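Local coordinates for membrane protein (Acinetobacter baumannii AB307-0294, PDB 5DL5) that probably forms a beta-barrel channel of the OprD porin family in the outer membrane, through which small molecules, antibiotics among them, can enter the cell, at residues R35-R41 against E418-D424; D49-V53 against N87-N92; Y237-G241 against N276-I280; L318-Y322 against S333-Q337. All coordinates share one frame. Numbering follows the deposited sequence.

From the N terminus, R35-R41 of strand 29-43 pair with E418-D424 near the C terminus, so contact 1 closes a loop of nearly the whole chain and joins first and last strands of the barrel. The other three contacts fall within that span, one after another without crossing. Contact 2 brings the loop residues N87-N92 back on to the start of strand 50-62, the neighbour of strand 29-43. Contact 3 pairs strands 233-246 and 273-286 on the opposite side of the chain's centre from contact 1, about 29 Å away between centres. Contact 4 folds L318-Y322 on to strand 332-341, and its L318 and P319 also pack on I277 and A279 of contact 3. One C8E molecule touches contacts 1, 2 and 4.

Contact 1: R35-R41 against E418-D424; sequences RTGYLTR and EWRIFLD. With C8E ((hydroxyethyloxy)tri(ethyloxy)octane), chain B.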
loop_
_atom_site.group_PDB
_atom_site.type_symbol
_atom_site.label_atom_id
_atom_site.label_comp_id
_atom_site.label_asym_id
_atom_site.label_seq_id
_atom_site.Cartn_x
_atom_site.Cartn_y
_atom_site.Cartn_z
ATOM N N ARG A 35 10.610 -11.818 -8.248
ATOM C CA ARG A 35 11.063 -10.592 -7.639
ATOM C C ARG A 35 12.216 -10.892 -6.734
ATOM O O ARG A 35 12.116 -11.813 -5.876
ATOM C CB ARG A 35 9.947 -10.007 -6.779
ATOM C CG ARG A 35 10.435 -8.868 -5.931
ATOM C CD ARG A 35 9.234 -8.196 -5.311
ATOM N NE ARG A 35 8.618 -7.262 -6.199
ATOM C CZ ARG A 35 7.377 -6.846 -6.077
ATOM N NH1 ARG A 35 6.587 -7.293 -5.050
ATOM N NH2 ARG A 35 6.927 -5.943 -6.977
ATOM N N THR A 36 13.331 -10.226 -6.983
ATOM C CA THR A 36 14.466 -10.294 -6.074
ATOM C C THR A 36 14.460 -8.966 -5.295
ATOM O O THR A 36 14.500 -7.866 -5.894
ATOM C CB THR A 36 15.783 -10.413 -6.858
ATOM O OG1 THR A 36 15.646 -11.310 -7.962
ATOM C CG2 THR A 36 16.936 -10.834 -5.989
ATOM N N GLY A 37 14.522 -9.060 -3.980
ATOM C CA GLY A 37 14.630 -7.830 -3.151
ATOM C C GLY A 37 15.711 -7.771 -2.093
ATOM O O GLY A 37 16.204 -8.765 -1.592
ATOM N N TYR A 38 16.023 -6.541 -1.739
ATOM C CA TYR A 38 17.075 -6.141 -0.844
ATOM C C TYR A 38 16.543 -4.910 -0.144
ATOM O O TYR A 38 16.171 -3.936 -0.849
ATOM C CB TYR A 38 18.200 -5.692 -1.722
ATOM C CG TYR A 38 19.439 -5.198 -1.022
ATOM C CD1 TYR A 38 19.564 -3.873 -0.605
ATOM C CD2 TYR A 38 20.532 -6.034 -0.835
ATOM C CE1 TYR A 38 20.717 -3.414 0.021
ATOM C CE2 TYR A 38 21.689 -5.578 -0.196
ATOM C CZ TYR A 38 21.752 -4.263 0.225
ATOM O OH TYR A 38 22.890 -3.850 0.857
ATOM N N LEU A 39 16.504 -4.909 1.192
ATOM C CA LEU A 39 16.100 -3.742 1.940
ATOM C C LEU A 39 16.957 -3.710 3.203
ATOM O O LEU A 39 16.968 -4.653 3.997
ATOM C CB LEU A 39 14.603 -3.828 2.282
ATOM C CG LEU A 39 13.886 -2.596 2.848
ATOM C CD1 LEU A 39 12.308 -2.694 2.719
ATOM C CD2 LEU A 39 14.355 -2.253 4.233
ATOM N N THR A 40 17.688 -2.624 3.372
ATOM C CA THR A 40 18.485 -2.414 4.561
ATOM C C THR A 40 18.202 -1.033 5.166
ATOM O O THR A 40 18.045 -0.017 4.458
ATOM C CB THR A 40 20.025 -2.457 4.226
ATOM O OG1 THR A 40 20.378 -1.324 3.434
ATOM C CG2 THR A 40 20.450 -3.754 3.474
ATOM N N ARG A 41 18.259 -0.960 6.477
ATOM C CA ARG A 41 18.147 0.291 7.266
ATOM C C ARG A 41 19.291 0.319 8.297
ATOM O O ARG A 41 19.370 -0.577 9.197
ATOM C CB ARG A 41 16.872 0.230 8.058
ATOM C CG ARG A 41 15.644 0.363 7.167
ATOM C CD ARG A 41 14.369 0.908 7.873
ATOM N NE ARG A 41 13.294 0.873 6.876
ATOM C CZ ARG A 41 12.001 0.998 7.124
ATOM N NH1 ARG A 41 11.586 1.124 8.319
ATOM N NH2 ARG A 41 11.136 0.946 6.157
ATOM N N GLU A 418 18.335 4.289 4.470
ATOM C CA GLU A 418 17.618 3.125 3.966
ATOM C C GLU A 418 18.013 2.939 2.528
ATOM O O GLU A 418 18.036 3.902 1.781
ATOM C CB GLU A 418 16.110 3.280 3.968
ATOM C CG GLU A 418 15.381 2.029 3.385
ATOM C CD GLU A 418 13.838 2.051 3.430
ATOM O OE1 GLU A 418 13.230 2.800 2.724
ATOM O OE2 GLU A 418 13.207 1.241 4.150
ATOM N N TRP A 419 18.293 1.716 2.130
ATOM C CA TRP A 419 18.336 1.395 0.676
ATOM C C TRP A 419 17.351 0.278 0.361
ATOM O O TRP A 419 17.303 -0.698 1.158
ATOM C CB TRP A 419 19.680 0.849 0.296
ATOM C CG TRP A 419 20.714 1.889 0.203
ATOM C CD1 TRP A 419 21.561 2.262 1.192
ATOM C CD2 TRP A 419 21.107 2.627 -0.971
ATOM N NE1 TRP A 419 22.385 3.216 0.745
ATOM C CE2 TRP A 419 22.156 3.475 -0.578
ATOM C CE3 TRP A 419 20.666 2.660 -2.303
ATOM C CZ2 TRP A 419 22.806 4.351 -1.470
ATOM C CZ3 TRP A 419 21.259 3.577 -3.193
ATOM C CH2 TRP A 419 22.327 4.412 -2.762
ATOM N N ARG A 420 16.736 0.353 -0.813
ATOM C CA ARG A 420 15.876 -0.730 -1.351
ATOM C C ARG A 420 16.198 -0.941 -2.775
ATOM O O ARG A 420 16.299 0.005 -3.559
ATOM C CB ARG A 420 14.375 -0.524 -1.300
ATOM C CG ARG A 420 13.835 -0.035 -0.011
ATOM C CD ARG A 420 12.293 0.028 -0.072
ATOM N NE ARG A 420 11.888 0.671 1.143
ATOM C CZ ARG A 420 10.631 1.089 1.420
ATOM N NH1 ARG A 420 9.569 0.819 0.624
ATOM N NH2 ARG A 420 10.445 1.767 2.523
ATOM N N ILE A 421 16.377 -2.219 -3.130
ATOM C CA ILE A 421 16.581 -2.558 -4.496
ATOM C C ILE A 421 15.645 -3.752 -4.836
ATOM O O ILE A 421 15.673 -4.796 -4.047
ATOM C CB ILE A 421 18.029 -2.965 -4.718
ATOM C CG1 ILE A 421 18.966 -1.847 -4.240
ATOM C CG2 ILE A 421 18.270 -3.342 -6.167
ATOM C CD1 ILE A 421 20.398 -2.226 -4.213
ATOM N N PHE A 422 14.987 -3.674 -6.025
ATOM C CA PHE A 422 14.051 -4.677 -6.457
ATOM C C PHE A 422 14.236 -4.898 -7.924
ATOM O O PHE A 422 14.144 -3.967 -8.684
ATOM C CB PHE A 422 12.596 -4.230 -6.180
ATOM C CG PHE A 422 12.215 -4.327 -4.723
ATOM C CD1 PHE A 422 11.876 -5.594 -4.139
ATOM C CD2 PHE A 422 12.160 -3.189 -3.921
ATOM C CE1 PHE A 422 11.521 -5.705 -2.793
ATOM C CE2 PHE A 422 11.812 -3.323 -2.547
ATOM C CZ PHE A 422 11.546 -4.611 -1.982
ATOM N N LEU A 423 14.517 -6.131 -8.275
ATOM C CA LEU A 423 14.457 -6.631 -9.628
ATOM C C LEU A 423 13.165 -7.464 -9.828
ATOM O O LEU A 423 12.994 -8.492 -9.159
ATOM C CB LEU A 423 15.673 -7.556 -9.873
ATOM C CG LEU A 423 15.731 -8.319 -11.181
ATOM C CD1 LEU A 423 15.758 -7.274 -12.265
ATOM C CD2 LEU A 423 16.934 -9.274 -11.318
ATOM N N ASP A 424 12.320 -7.049 -10.759
ATOM C CA ASP A 424 10.989 -7.646 -11.063
ATOM C C ASP A 424 11.053 -8.128 -12.465
ATOM O O ASP A 424 11.290 -7.334 -13.383
ATOM C CB ASP A 424 9.892 -6.573 -10.964
ATOM C CG ASP A 424 9.491 -6.257 -9.525
ATOM O OD1 ASP A 424 10.039 -6.925 -8.608
ATOM O OD2 ASP A 424 8.683 -5.298 -9.277
HETATM C C6 C8E B . 8.455 -7.575 12.919
HETATM C C7 C8E B . 9.613 -7.101 11.994
HETATM C C8 C8E B . 10.506 -5.962 12.541
HETATM O O9 C8E B . 11.001 -5.016 11.526
HETATM C C10 C8E B . 10.554 -3.717 11.900
HETATM C C11 C8E B . 9.132 -3.478 11.364
HETATM O O12 C8E B . 8.832 -2.102 11.274
HETATM C C13 C8E B . 9.622 -1.313 10.372
HETATM C C14 C8E B . 8.943 -1.192 9.034
HETATM O O15 C8E B . 8.836 0.143 8.547
HETATM C C16 C8E B . 8.203 1.137 9.367
HETATM C C17 C8E B . 7.521 2.070 8.369
HETATM O O18 C8E B . 8.313 1.997 7.144
HETATM C C19 C8E B . 7.556 2.059 5.928
HETATM C C20 C8E B . 8.522 2.121 4.758
HETATM O O21 C8E B . 7.983 2.465 3.449
HETATM O O HOH W 1 13.592 -11.730 -9.734
#
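Antiparallel strands 35-41 and 418-424, with axes 4.7 Å apart, satisfy each other's backbones at three hydrogen-bonded pairs. T36 N gives to L423 O (2.8 Å) and L423 N to T36 O (2.9 Å); I421 N to Y38 O (2.9 Å), Y38 N to I421 O being weak; T40 N to W419 O (3.0 Å) and W419 N to T40 O (2.9 Å). Backbones of R35, G37, L39 and R41 bond instead to strand 50-62. R35, L39, R41, E418, R420, F422 and D424 share a face charged at both ends. A salt bridge joins R35 NE to D424 OD1 (2.8 Å), an acid shared with R396. R41, E418 and R420 form a salt-bridge network: R41 NE reaches E418 OE2 (2.8 Å) and R420 NH2 donates to E418 OE1 (3.0 Å). R41 NH1 donates to C8E O15 (2.9 Å), R420 NH2 to C8E O21 (2.7 Å). On the other face T36 OG1 is hydrogen-bonded to Q55 and accepts from a water (2.7 Å). Joining first and last strands closes an outer-membrane beta-barrel.

Contact 2: D49-V53 against N87-N92; sequences DTSSV and NKNAGN. With C8E ((hydroxyethyloxy)tri(ethyloxy)octane), chain B.
T50, N87 and N89 bury the most surface where loop residues 87-92 curl against the start of strand 50-62. T50-V53 is extended; the loop is irregular, with N87 and N92 both in the left-handed region (phi/psi 59/52 and 65/34). T50 CA lies 5.1 Å from N89 CA, and S52 CA 4.6 Å from A90 CA. N87 (chi1 m) directs its amide at the V53 backbone: V53 N donates to N87 OD1 at 2.8 Å, and N87 ND2 returns a weak bond to V53 O at 3.1 Å. N89 points its CA-to-CB bond toward the strand, and its backbone O accepts from S51 N at 2.9 Å. Such a loop, joining strands 70-83 and 106-118 and folding back on strand 50-62, lies against the wall of the OprD-type barrel beside the first strand. T50 (chi1 p) accepts at OG1 from N92 ND2, 2.8 Å away, and S52 OG (chi1 m) accepts from G91 N at 2.9 Å. One water joins S51 O to N89 N, a second S51 OG to N87 OD1, a third S52 OG to N92 ND2. N92 N donates to C8E O9 at 3.0 Å, where a beta carbon on G91 would clash with that oxygen.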
loop_
_atom_site.group_PDB
_atom_site.type_symbol
_atom_site.label_atom_id
_atom_site.label_comp_id
_atom_site.label_asym_id
_atom_site.label_seq_id
_atom_site.Cartn_x
_atom_site.Cartn_y
_atom_site.Cartn_z
ATOM N N ASP A 49 19.768 -2.227 13.377
ATOM C CA ASP A 49 19.944 -2.250 11.938
ATOM C C ASP A 49 19.207 -3.464 11.342
ATOM O O ASP A 49 19.180 -4.536 11.969
ATOM C CB ASP A 49 21.411 -2.369 11.591
ATOM C CG ASP A 49 22.184 -1.076 11.792
ATOM O OD1 ASP A 49 21.683 -0.037 12.310
ATOM O OD2 ASP A 49 23.352 -1.140 11.411
ATOM N N THR A 50 18.557 -3.273 10.191
ATOM C CA THR A 50 17.878 -4.368 9.566
ATOM C C THR A 50 18.517 -4.534 8.165
ATOM O O THR A 50 19.022 -3.573 7.529
ATOM C CB THR A 50 16.379 -4.215 9.528
ATOM O OG1 THR A 50 16.076 -2.969 8.898
ATOM C CG2 THR A 50 15.679 -4.384 10.981
ATOM N N SER A 51 18.538 -5.782 7.736
ATOM C CA SER A 51 18.928 -6.173 6.352
ATOM C C SER A 51 18.191 -7.436 5.953
ATOM O O SER A 51 18.258 -8.451 6.673
ATOM C CB SER A 51 20.435 -6.413 6.278
ATOM O OG SER A 51 20.727 -6.993 4.970
ATOM N N SER A 52 17.468 -7.372 4.840
ATOM C CA SER A 52 16.612 -8.410 4.377
ATOM C C SER A 52 16.882 -8.610 2.900
ATOM O O SER A 52 16.730 -7.672 2.110
ATOM C CB SER A 52 15.105 -8.123 4.621
ATOM O OG SER A 52 14.872 -7.918 6.035
ATOM N N VAL A 53 17.244 -9.854 2.508
ATOM C CA VAL A 53 17.461 -10.180 1.083
ATOM C C VAL A 53 16.747 -11.491 0.787
ATOM O O VAL A 53 16.860 -12.464 1.607
ATOM C CB VAL A 53 18.941 -10.286 0.671
ATOM C CG1 VAL A 53 19.057 -10.342 -0.853
ATOM C CG2 VAL A 53 19.796 -9.141 1.225
ATOM N N ASN A 87 20.367 -13.655 6.881
ATOM C CA ASN A 87 19.310 -12.741 7.222
ATOM C C ASN A 87 19.039 -12.809 8.707
ATOM O O ASN A 87 17.912 -12.955 9.137
ATOM C CB ASN A 87 18.055 -13.021 6.374
ATOM C CG ASN A 87 18.218 -12.459 4.984
ATOM O OD1 ASN A 87 18.064 -11.256 4.780
ATOM N ND2 ASN A 87 18.554 -13.281 4.049
ATOM N N LYS A 88 20.089 -12.673 9.481
ATOM C CA LYS A 88 19.969 -12.718 10.918
ATOM C C LYS A 88 19.237 -11.477 11.491
ATOM O O LYS A 88 18.684 -11.562 12.550
ATOM C CB LYS A 88 21.342 -12.789 11.487
ATOM C CG LYS A 88 21.350 -13.249 12.904
ATOM C CD LYS A 88 22.773 -13.271 13.480
ATOM C CE LYS A 88 23.461 -11.918 13.399
ATOM N NZ LYS A 88 24.684 -11.903 14.266
ATOM N N ASN A 89 19.194 -10.359 10.770
ATOM C CA ASN A 89 18.502 -9.163 11.264
ATOM C C ASN A 89 17.534 -8.703 10.188
ATOM O O ASN A 89 17.499 -7.513 9.844
ATOM C CB ASN A 89 19.559 -8.079 11.494
ATOM C CG ASN A 89 20.638 -8.485 12.469
ATOM O OD1 ASN A 89 21.753 -8.666 12.113
ATOM N ND2 ASN A 89 20.278 -8.668 13.670
ATOM N N ALA A 90 16.783 -9.643 9.634
ATOM C CA ALA A 90 15.712 -9.334 8.775
ATOM C C ALA A 90 14.547 -8.447 9.432
ATOM O O ALA A 90 14.343 -8.512 10.584
ATOM C CB ALA A 90 15.102 -10.600 8.263
ATOM N N GLY A 91 13.704 -7.796 8.648
ATOM C CA GLY A 91 12.666 -6.983 9.231
ATOM C C GLY A 91 11.934 -6.283 8.131
ATOM O O GLY A 91 12.112 -6.605 6.951
ATOM N N ASN A 92 11.085 -5.345 8.538
ATOM C CA ASN A 92 10.425 -4.472 7.613
ATOM C C ASN A 92 9.497 -5.253 6.746
ATOM O O ASN A 92 9.350 -4.961 5.625
ATOM C CB ASN A 92 11.432 -3.631 6.815
ATOM C CG ASN A 92 12.438 -2.978 7.707
ATOM O OD1 ASN A 92 12.125 -2.150 8.687
ATOM N ND2 ASN A 92 13.627 -3.370 7.523
HETATM C C6 C8E B . 8.455 -7.575 12.919
HETATM C C7 C8E B . 9.613 -7.101 11.994
HETATM C C8 C8E B . 10.506 -5.962 12.541
HETATM O O9 C8E B . 11.001 -5.016 11.526
HETATM C C10 C8E B . 10.554 -3.717 11.900
HETATM C C11 C8E B . 9.132 -3.478 11.364
HETATM O O12 C8E B . 8.832 -2.102 11.274
HETATM C C13 C8E B . 9.622 -1.313 10.372
HETATM C C14 C8E B . 8.943 -1.192 9.034
HETATM O O15 C8E B . 8.836 0.143 8.547
HETATM C C16 C8E B . 8.203 1.137 9.367
HETATM C C17 C8E B . 7.521 2.070 8.369
HETATM O O18 C8E B . 8.313 1.997 7.144
HETATM C C19 C8E B . 7.556 2.059 5.928
HETATM C C20 C8E B . 8.522 2.121 4.758
HETATM O O21 C8E B . 7.983 2.465 3.449
HETATM O O HOH W 2 20.147 -9.664 8.225
HETATM O O HOH W 3 20.265 -9.661 4.934
HETATM O O HOH W 4 15.070 -5.247 6.127
#

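Contact 3: Y237-G241 against N276-I280; sequences YDFSG and NIWAI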
loop_
_atom_site.group_PDB
_atom_site.type_symbol
_atom_site.label_atom_id
_atom_site.label_comp_id
_atom_site.label_asym_id
_atom_site.label_seq_id
_atom_site.Cartn_x
_atom_site.Cartn_y
_atom_site.Cartn_z
ATOM N N TYR A 237 -4.241 18.449 -9.837
ATOM C CA TYR A 237 -4.517 18.695 -8.469
ATOM C C TYR A 237 -5.190 17.523 -7.867
ATOM O O TYR A 237 -6.036 16.883 -8.485
ATOM C CB TYR A 237 -5.502 19.858 -8.325
ATOM C CG TYR A 237 -5.080 21.131 -8.969
ATOM C CD1 TYR A 237 -5.482 21.428 -10.265
ATOM C CD2 TYR A 237 -4.364 22.048 -8.284
ATOM C CE1 TYR A 237 -5.172 22.643 -10.851
ATOM C CE2 TYR A 237 -4.032 23.251 -8.829
ATOM C CZ TYR A 237 -4.456 23.538 -10.114
ATOM O OH TYR A 237 -4.079 24.716 -10.666
ATOM N N ASP A 238 -4.830 17.237 -6.661
ATOM C CA ASP A 238 -5.367 16.087 -5.917
ATOM C C ASP A 238 -5.712 16.495 -4.466
ATOM O O ASP A 238 -4.865 17.153 -3.738
ATOM C CB ASP A 238 -4.354 14.922 -5.902
ATOM C CG ASP A 238 -4.986 13.629 -5.346
ATOM O OD1 ASP A 238 -5.742 12.914 -6.117
ATOM O OD2 ASP A 238 -4.847 13.370 -4.098
ATOM N N PHE A 239 -6.908 16.119 -4.026
ATOM C CA PHE A 239 -7.319 16.255 -2.606
ATOM C C PHE A 239 -7.749 14.900 -2.131
ATOM O O PHE A 239 -8.639 14.236 -2.780
ATOM C CB PHE A 239 -8.420 17.362 -2.575
ATOM C CG PHE A 239 -9.066 17.655 -1.217
ATOM C CD1 PHE A 239 -8.360 17.604 0.008
ATOM C CD2 PHE A 239 -10.422 18.112 -1.175
ATOM C CE1 PHE A 239 -8.986 17.887 1.233
ATOM C CE2 PHE A 239 -11.063 18.438 0.055
ATOM C CZ PHE A 239 -10.344 18.369 1.264
ATOM N N SER A 240 -7.053 14.392 -1.129
ATOM C CA SER A 240 -7.272 13.080 -0.594
ATOM C C SER A 240 -7.441 13.209 0.931
ATOM O O SER A 240 -6.813 14.078 1.569
ATOM C CB SER A 240 -6.079 12.145 -0.861
ATOM O OG SER A 240 -6.043 11.886 -2.260
ATOM N N GLY A 241 -8.210 12.307 1.537
ATOM C CA GLY A 241 -8.200 12.196 2.993
ATOM C C GLY A 241 -8.867 10.970 3.656
ATOM O O GLY A 241 -9.611 10.267 3.005
ATOM N N ASN A 276 -8.190 12.491 11.752
ATOM C CA ASN A 276 -8.381 12.921 10.346
ATOM C C ASN A 276 -6.996 13.253 9.710
ATOM O O ASN A 276 -6.169 13.930 10.305
ATOM C CB ASN A 276 -9.260 14.172 10.247
ATOM C CG ASN A 276 -10.624 13.931 10.844
ATOM O OD1 ASN A 276 -11.412 13.210 10.294
ATOM N ND2 ASN A 276 -10.842 14.391 12.007
ATOM N N ILE A 277 -6.758 12.738 8.527
ATOM C CA ILE A 277 -5.544 13.035 7.742
ATOM C C ILE A 277 -6.040 13.390 6.353
ATOM O O ILE A 277 -6.831 12.696 5.723
ATOM C CB ILE A 277 -4.491 11.943 7.818
ATOM C CG1 ILE A 277 -3.196 12.410 7.117
ATOM C CG2 ILE A 277 -5.042 10.629 7.303
ATOM C CD1 ILE A 277 -2.044 11.445 7.303
ATOM N N TRP A 278 -5.525 14.494 5.853
ATOM C CA TRP A 278 -5.820 14.951 4.492
ATOM C C TRP A 278 -4.571 15.560 3.814
ATOM O O TRP A 278 -3.639 15.899 4.489
ATOM C CB TRP A 278 -7.012 15.890 4.482
ATOM C CG TRP A 278 -6.813 17.113 5.210
ATOM C CD1 TRP A 278 -7.061 17.326 6.550
ATOM C CD2 TRP A 278 -6.259 18.351 4.694
ATOM N NE1 TRP A 278 -6.638 18.596 6.871
ATOM C CE2 TRP A 278 -6.116 19.234 5.799
ATOM C CE3 TRP A 278 -5.800 18.756 3.451
ATOM C CZ2 TRP A 278 -5.676 20.544 5.670
ATOM C CZ3 TRP A 278 -5.242 20.077 3.339
ATOM C CH2 TRP A 278 -5.232 20.946 4.472
ATOM N N ALA A 279 -4.624 15.716 2.498
ATOM C CA ALA A 279 -3.524 16.167 1.729
ATOM C C ALA A 279 -3.996 16.759 0.449
ATOM O O ALA A 279 -5.021 16.339 -0.064
ATOM C CB ALA A 279 -2.547 15.065 1.452
ATOM N N ILE A 280 -3.317 17.830 0.039
ATOM C CA ILE A 280 -3.515 18.448 -1.253
ATOM C C ILE A 280 -2.195 18.445 -2.009
ATOM O O ILE A 280 -1.151 18.694 -1.352
ATOM C CB ILE A 280 -4.043 19.887 -1.129
ATOM C CG1 ILE A 280 -3.139 20.735 -0.180
ATOM C CG2 ILE A 280 -5.435 19.827 -0.562
ATOM C CD1 ILE A 280 -3.411 22.223 -0.145
#
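S240 and A279 form the hydrogen-bonded pair of this antiparallel contact: S240 N donates to A279 O at 3.0 Å, and A279 N returns a bond to S240 O at 2.9 Å. Within strand 237-241, S240 OG gives a short bond to D238 OD2, 2.6 Å, bracing two side chains that project to the same side; N222 of the neighbouring strand 216-229 bonds to both D238 and S240. The flanking non-hydrogen-bonded pairs are F239-I280 and G241-W278. Their backbones come closest at G241, whose CA lies 3.9 Å from W278 CA, and G241 CA also approaches I277 O at 3.1 Å; a beta carbon there would be tight against I277 O and W278 CB. CA-H...O contacts include I280 CA to D238 O (3.1 Å). Packing covers the face that carries F239, W278 and I280: F239 CD1 touches I280 CG2 at 3.7 Å and F239 CE1 meets W278 CE3 at 4.0 Å. Beneath the other face, S240 and A279 are buried, where L318 packs on S240 and P319 on A279. Strand axes 4.6 Å apart and 172° from parallel, with apolar side chains on the surface face, are the arrangement of neighbouring strands in a porin barrel wall.

Contact 4: L318-Y322 against S333-Q337; sequences LPNSY and SAQIQ. With C8E ((hydroxyethyloxy)tri(ethyloxy)octane), chain B.
A very short hydrogen bond marks this contact: Y322 OH donates to Q335 OE1 only 2.5 Å away. Residues 318-322 form an irregular loop; the direction from P319 to Y322 lies 85° from that of S333-Q337, with N320 CA 6.6 Å from Q335 CA. N320 is the centre of an inverse gamma turn (phi/psi -98/78), in which the bond from S321 N to P319 O (3.0 Å) is weak. The strand is extended, and S333, Q335 and Q337 point their CA-to-CB bonds toward the loop. Q335 stretches out with chi1 and chi2 both t, so that its NE2 donates to P319 O (2.9 Å) and to N320 OD1 (2.7 Å). N320 (chi1 m) sends ND2 to S333 OG (chi1 p) at 3.0 Å. Y322 (chi1 m) brings its hydroxyl between Q335 and Q337, whose NE2 donates to Y322 OH at 2.9 Å; Q337 OE1 bonds to N339. The Y322 ring also meets F378. As in other porins, a loop folds in against the barrel wall. Y322 O accepts a bond from C8E O21 at 2.9 Å. With amides and hydroxyls matched donor to acceptor, directional polar bonds rather than charge hold loop to strand.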
loop_
_atom_site.group_PDB
_atom_site.type_symbol
_atom_site.label_atom_id
_atom_site.label_comp_id
_atom_site.label_asym_id
_atom_site.label_seq_id
_atom_site.Cartn_x
_atom_site.Cartn_y
_atom_site.Cartn_z
ATOM N N LEU A 318 -1.901 8.620 0.176
ATOM C CA LEU A 318 -1.583 10.032 0.436
ATOM C C LEU A 318 -0.159 10.301 -0.150
ATOM O O LEU A 318 0.610 9.357 -0.307
ATOM C CB LEU A 318 -1.525 10.243 1.939
ATOM C CG LEU A 318 -2.872 10.089 2.652
ATOM C CD1 LEU A 318 -2.685 10.106 4.147
ATOM C CD2 LEU A 318 -3.830 11.165 2.308
ATOM N N PRO A 319 0.154 11.534 -0.469
ATOM C CA PRO A 319 1.419 11.835 -1.256
ATOM C C PRO A 319 2.680 11.865 -0.405
ATOM O O PRO A 319 3.764 11.613 -0.859
ATOM C CB PRO A 319 1.103 13.255 -1.804
ATOM C CG PRO A 319 0.189 13.927 -0.813
ATOM C CD PRO A 319 -0.724 12.743 -0.390
ATOM N N ASN A 320 2.589 12.191 0.874
ATOM C CA ASN A 320 3.825 12.389 1.689
ATOM C C ASN A 320 4.081 11.108 2.439
ATOM O O ASN A 320 3.891 10.984 3.682
ATOM C CB ASN A 320 3.762 13.537 2.639
ATOM C CG ASN A 320 3.638 14.891 1.934
ATOM O OD1 ASN A 320 3.652 14.987 0.709
ATOM N ND2 ASN A 320 3.457 15.938 2.725
ATOM N N SER A 321 4.623 10.174 1.671
ATOM C CA SER A 321 4.681 8.780 2.061
ATOM C C SER A 321 5.810 8.106 1.293
ATOM O O SER A 321 5.663 7.862 0.103
ATOM C CB SER A 321 3.385 8.020 1.688
ATOM O OG SER A 321 3.448 6.706 2.310
ATOM N N TYR A 322 6.909 7.864 1.974
ATOM C CA TYR A 322 8.108 7.208 1.399
ATOM C C TYR A 322 8.584 6.216 2.432
ATOM O O TYR A 322 7.875 5.288 2.681
ATOM C CB TYR A 322 9.223 8.242 0.993
ATOM C CG TYR A 322 8.792 9.169 -0.162
ATOM C CD1 TYR A 322 8.831 8.708 -1.497
ATOM C CD2 TYR A 322 8.259 10.447 0.091
ATOM C CE1 TYR A 322 8.359 9.490 -2.550
ATOM C CE2 TYR A 322 7.790 11.244 -0.942
ATOM C CZ TYR A 322 7.929 10.800 -2.267
ATOM O OH TYR A 322 7.531 11.608 -3.293
ATOM N N SER A 333 2.918 18.293 7.159
ATOM C CA SER A 333 4.131 18.091 6.386
ATOM C C SER A 333 4.006 18.668 4.968
ATOM O O SER A 333 2.895 18.908 4.448
ATOM C CB SER A 333 4.456 16.561 6.287
ATOM O OG SER A 333 3.374 15.838 5.707
ATOM N N ALA A 334 5.162 18.939 4.372
ATOM C CA ALA A 334 5.235 19.602 3.080
ATOM C C ALA A 334 6.314 18.917 2.268
ATOM O O ALA A 334 7.349 18.549 2.819
ATOM C CB ALA A 334 5.570 21.069 3.247
ATOM N N GLN A 335 6.025 18.722 0.987
ATOM C CA GLN A 335 6.889 18.055 0.110
ATOM C C GLN A 335 7.108 18.836 -1.170
ATOM O O GLN A 335 6.183 19.383 -1.744
ATOM C CB GLN A 335 6.254 16.701 -0.292
ATOM C CG GLN A 335 6.897 16.012 -1.493
ATOM C CD GLN A 335 6.411 14.587 -1.872
ATOM O OE1 GLN A 335 7.053 13.938 -2.678
ATOM N NE2 GLN A 335 5.261 14.106 -1.290
ATOM N N ILE A 336 8.309 18.705 -1.671
ATOM C CA ILE A 336 8.623 19.005 -3.066
ATOM C C ILE A 336 9.247 17.769 -3.731
ATOM O O ILE A 336 10.087 17.123 -3.143
ATOM C CB ILE A 336 9.568 20.209 -3.181
ATOM C CG1 ILE A 336 9.958 20.428 -4.665
ATOM C CG2 ILE A 336 10.854 19.949 -2.421
ATOM C CD1 ILE A 336 10.381 21.827 -4.867
ATOM N N GLN A 337 8.851 17.495 -4.974
ATOM C CA GLN A 337 9.228 16.255 -5.670
ATOM C C GLN A 337 9.596 16.626 -7.059
ATOM O O GLN A 337 8.927 17.461 -7.695
ATOM C CB GLN A 337 8.056 15.215 -5.702
ATOM C CG GLN A 337 8.420 13.879 -6.443
ATOM C CD GLN A 337 7.173 13.122 -6.795
ATOM O OE1 GLN A 337 6.460 13.555 -7.615
ATOM N NE2 GLN A 337 6.842 12.103 -6.053
HETATM C C6 C8E B . 8.455 -7.575 12.919
HETATM C C7 C8E B . 9.613 -7.101 11.994
HETATM C C8 C8E B . 10.506 -5.962 12.541
HETATM O O9 C8E B . 11.001 -5.016 11.526
HETATM C C10 C8E B . 10.554 -3.717 11.900
HETATM C C11 C8E B . 9.132 -3.478 11.364
HETATM O O12 C8E B . 8.832 -2.102 11.274
HETATM C C13 C8E B . 9.622 -1.313 10.372
HETATM C C14 C8E B . 8.943 -1.192 9.034
HETATM O O15 C8E B . 8.836 0.143 8.547
HETATM C C16 C8E B . 8.203 1.137 9.367
HETATM C C17 C8E B . 7.521 2.070 8.369
HETATM O O18 C8E B . 8.313 1.997 7.144
HETATM C C19 C8E B . 7.556 2.059 5.928
HETATM C C20 C8E B . 8.522 2.121 4.758
HETATM O O21 C8E B . 7.983 2.465 3.449
#